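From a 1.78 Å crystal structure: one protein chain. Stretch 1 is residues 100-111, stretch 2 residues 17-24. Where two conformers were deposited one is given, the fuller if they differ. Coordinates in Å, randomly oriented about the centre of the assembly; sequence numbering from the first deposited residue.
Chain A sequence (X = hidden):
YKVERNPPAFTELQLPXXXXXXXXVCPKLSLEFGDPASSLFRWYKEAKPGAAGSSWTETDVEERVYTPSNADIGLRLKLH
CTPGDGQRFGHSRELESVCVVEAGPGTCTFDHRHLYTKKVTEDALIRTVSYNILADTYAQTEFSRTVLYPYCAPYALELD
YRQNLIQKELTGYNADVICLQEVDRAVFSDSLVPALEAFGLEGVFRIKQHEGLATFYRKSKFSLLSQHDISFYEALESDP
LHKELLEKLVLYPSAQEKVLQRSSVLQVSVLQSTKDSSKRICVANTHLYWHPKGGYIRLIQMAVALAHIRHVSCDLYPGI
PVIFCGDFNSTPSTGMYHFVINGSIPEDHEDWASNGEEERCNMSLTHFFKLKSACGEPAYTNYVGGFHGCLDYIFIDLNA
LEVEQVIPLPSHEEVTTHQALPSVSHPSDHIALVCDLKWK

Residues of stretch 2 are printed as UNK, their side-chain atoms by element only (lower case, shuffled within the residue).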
# COMPACT_ATOMS: atom_id res chain seq x y z
N VAL A 100 22.25 18.29 1.62
CA VAL A 100 21.76 19.20 2.64
C VAL A 100 20.22 19.08 2.67
O VAL A 100 19.60 18.66 1.68
CB VAL A 100 22.21 20.67 2.44
CG1 VAL A 100 23.74 20.80 2.55
CG2 VAL A 100 21.68 21.25 1.12
N VAL A 101 19.60 19.50 3.78
CA VAL A 101 18.15 19.57 3.88
C VAL A 101 17.67 20.60 2.84
O VAL A 101 18.28 21.67 2.68
CB VAL A 101 17.76 19.99 5.32
CG1 VAL A 101 16.26 20.25 5.44
CG2 VAL A 101 18.24 18.95 6.35
N GLU A 102 16.63 20.24 2.10
CA GLU A 102 16.03 21.11 1.08
C GLU A 102 14.64 21.51 1.46
O GLU A 102 13.99 20.83 2.26
CB GLU A 102 15.93 20.34 -0.24
CG GLU A 102 17.10 20.54 -1.17
CD GLU A 102 16.88 19.71 -2.42
OE1 GLU A 102 15.91 19.99 -3.16
OE2 GLU A 102 17.63 18.73 -2.60
N ALA A 103 14.12 22.58 0.81
CA ALA A 103 12.73 22.95 0.98
C ALA A 103 11.90 21.86 0.27
O ALA A 103 12.29 21.38 -0.80
CB ALA A 103 12.46 24.32 0.34
N GLY A 104 10.81 21.46 0.90
CA GLY A 104 9.92 20.47 0.30
C GLY A 104 8.77 21.19 -0.37
O GLY A 104 8.76 22.42 -0.38
N PRO A 105 7.75 20.48 -0.90
CA PRO A 105 6.60 21.18 -1.49
C PRO A 105 5.89 22.02 -0.43
O PRO A 105 5.91 21.67 0.76
CB PRO A 105 5.70 20.04 -1.99
CG PRO A 105 6.10 18.84 -1.20
CD PRO A 105 7.58 19.01 -0.95
N GLY A 106 5.25 23.11 -0.86
CA GLY A 106 4.53 23.99 0.06
C GLY A 106 3.36 23.31 0.77
O GLY A 106 3.15 23.49 1.97
N THR A 107 2.61 22.50 0.00
CA THR A 107 1.44 21.75 0.48
C THR A 107 1.41 20.37 -0.14
O THR A 107 1.93 20.20 -1.24
CB THR A 107 0.11 22.45 0.10
OG1 THR A 107 -0.09 22.39 -1.32
CG2 THR A 107 -0.00 23.87 0.62
N CYS A 108 0.78 19.41 0.53
CA CYS A 108 0.56 18.06 -0.04
C CYS A 108 -0.88 17.78 0.17
O CYS A 108 -1.41 18.21 1.19
CB CYS A 108 1.43 16.99 0.60
SG CYS A 108 3.18 17.13 0.18
N THR A 109 -1.49 16.98 -0.71
CA THR A 109 -2.93 16.66 -0.62
C THR A 109 -3.27 15.92 0.68
O THR A 109 -4.40 16.00 1.14
CB THR A 109 -3.35 15.83 -1.82
OG1 THR A 109 -2.70 14.56 -1.73
CG2 THR A 109 -3.05 16.52 -3.15
N PHE A 110 -2.30 15.17 1.23
CA PHE A 110 -2.56 14.42 2.44
C PHE A 110 -2.44 15.27 3.72
O PHE A 110 -2.75 14.76 4.79
CB PHE A 110 -1.62 13.19 2.50
CG PHE A 110 -0.16 13.50 2.25
CD1 PHE A 110 0.62 14.10 3.23
CD2 PHE A 110 0.44 13.18 1.03
CE1 PHE A 110 1.99 14.33 3.01
CE2 PHE A 110 1.80 13.41 0.81
CZ PHE A 110 2.56 13.98 1.80
N ASP A 111 -1.96 16.55 3.64
CA ASP A 111 -1.83 17.40 4.84
C ASP A 111 -3.16 17.55 5.60
O ASP A 111 -3.20 17.33 6.81
CB ASP A 111 -1.26 18.78 4.53
CG ASP A 111 0.16 18.78 4.00
OD1 ASP A 111 0.88 17.79 4.21
OD2 ASP A 111 0.54 19.79 3.37
N UNK A 17 18.64 9.83 0.20
CA UNK A 17 19.46 10.72 -0.63
C UNK A 17 18.88 12.09 -0.76
O UNK A 17 19.57 13.02 -1.17
c UNK A 17 20.88 8.60 -3.43
n UNK A 17 21.59 7.35 -3.28
n UNK A 17 23.44 6.09 -2.80
c UNK A 17 22.88 7.27 -3.00
n UNK A 17 23.63 8.37 -2.92
c UNK A 17 20.36 8.91 -2.06
c UNK A 17 19.59 10.16 -2.05
N UNK A 18 17.58 12.17 -0.53
CA UNK A 18 16.77 13.36 -0.64
C UNK A 18 16.16 13.61 0.74
O UNK A 18 15.48 12.75 1.27
c UNK A 18 14.24 16.62 -2.25
c UNK A 18 14.27 15.49 -4.36
c UNK A 18 15.11 14.35 -2.39
c UNK A 18 14.81 14.36 -3.74
o UNK A 18 13.44 17.73 -4.19
c UNK A 18 14.78 15.48 -1.64
c UNK A 18 15.69 13.13 -1.72
c UNK A 18 13.98 16.61 -3.61
N UNK A 19 16.51 14.74 1.36
CA UNK A 19 16.01 15.09 2.67
C UNK A 19 15.30 16.44 2.55
O UNK A 19 15.91 17.40 2.07
c UNK A 19 16.70 15.79 5.01
c UNK A 19 17.16 15.11 3.72
c UNK A 19 17.67 13.67 3.97
c UNK A 19 18.95 13.57 4.77
N UNK A 20 14.02 16.52 2.99
CA UNK A 20 13.25 17.76 2.92
C UNK A 20 12.76 18.20 4.26
O UNK A 20 12.35 17.37 5.09
s UNK A 20 10.95 17.25 -0.50
c UNK A 20 10.17 16.00 0.14
c UNK A 20 12.38 17.36 0.59
c UNK A 20 12.02 17.62 2.00
N UNK A 21 12.70 19.53 4.47
CA UNK A 21 12.15 20.11 5.70
C UNK A 21 10.69 19.68 5.86
O UNK A 21 9.95 19.75 4.88
c UNK A 21 12.24 21.62 5.63
N UNK A 22 10.31 19.21 7.04
CA UNK A 22 8.95 18.77 7.31
C UNK A 22 8.62 17.36 6.86
O UNK A 22 7.48 16.91 7.05
N UNK A 23 9.62 16.64 6.33
CA UNK A 23 9.47 15.25 5.85
C UNK A 23 10.35 14.36 6.69
O UNK A 23 11.54 14.67 6.87
c UNK A 23 6.61 16.77 1.99
c UNK A 23 7.80 14.86 2.84
c UNK A 23 8.55 17.07 3.38
c UNK A 23 8.72 15.69 3.49
c UNK A 23 7.51 17.61 2.62
c UNK A 23 6.77 15.40 2.07
c UNK A 23 9.80 15.11 4.35
N UNK A 24 9.79 13.27 7.24
CA UNK A 24 10.58 12.41 8.14
C UNK A 24 11.72 11.71 7.43
O UNK A 24 11.54 11.17 6.35
c UNK A 24 8.38 12.80 7.14
c UNK A 24 9.54 11.40 8.68
c UNK A 24 8.44 11.37 7.64
O HOH W 1 18.15 16.67 0.00
O HOH W 2 9.67 21.80 3.31

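Position 17 carries three carbons in a row, then a nitrogen, then a carbon bearing two more nitrogens, a guanidinium group, and it touches nothing on stretch 1. The residue is Arg 17; its side chain is extended through chi2 and chi3 and exposed, as suits a charged group.

Position 18 has one carbon leading to a six-membered carbon ring that bears one oxygen, a phenol. Its CA-to-CB bond points sideways, but the end of the side chain comes nearer, and the oxygen of position 18 lies 3.5 Å from Glu 102 OE1. This is Tyr 18. The ring carries a polar oxygen out toward the carboxylate of the exposed Glu 102, while Tyr 18 itself is only partly exposed.

Position 19 shows four carbons, forked at the first, with one arm two carbons long. The one-carbon arm of position 19 lies 3.8 Å from Val 101 CG2. The pattern defines Ile 19: two branched aliphatic side chains meet in a buried place where neither has polar atoms to satisfy. The backbone is busier: Ile 19 O accepts a hydrogen bond from Glu 102 N at 2.9 Å. Water 1 links the two backbones further, donating to Val 100 O (3.0 Å) and accepting from Ile 19 N (2.9 Å).

Position 20 has an unbranched chain of two carbons, a sulfur and a terminal carbon. The sulfur of position 20 sits 3.5 Å from Gly 104 CA and 3.8 Å from Pro 105 CD. This is Met 20, whose unbranched apolar thioether lays its sulfur against both residues in a buried site.

Position 21 has a single side-chain carbon, and this CB of position 21 is 4.3 Å from Val 101 CG1. It is Ala 21. The buried methyl is apolar, like the Val 101 methyl it meets. Ala 21 N donates to Glu 102 O at 2.9 Å, and water 2 donates to Ala 21 O (2.6 Å) while accepting from Gly 104 N (2.7 Å).

Position 22 has no side-chain atoms and is Gly 22. Its phi of 82° favours glycine by itself, and it occupies the third place of a type II turn that begins at Met 20.

Position 23 has one carbon and a six-membered carbon ring without oxygen. CB points toward stretch 1, and the ring of position 23 comes within 3.8 Å of Pro 105 CD and 3.9 Å of Cys 108 SG through its carbon farthest from CB, the sulfur lying at the ring edge. This is Phe 23. A wholly apolar ring, itself buried, suits the apolar surface of Pro 105 and the sulfur of Cys 108. A CB built on Gly 104 would clash with Phe 23 CE1 at 3.0 Å, so glycine suits that place. Phe 23 N closes the turn on Met 20 O at 3.1 Å.

Position 24 has three carbons closing a ring onto the backbone N and makes no contact with stretch 1. It is Pro 24; the ring restrains phi, here -66°, and leaves N no proton to donate, which costs this contact nothing.

The contact works through a single bridge between Glu 102 and Met 20, framed by the two backbone hydrogen bonds of Glu 102. Two waters extend the link beyond it. The turn then brings Phe 23 against Pro 105 and Cys 108, adding an apolar anchor to the backbone pairing.

Stretch 2 (17-24) RYIMAGFP
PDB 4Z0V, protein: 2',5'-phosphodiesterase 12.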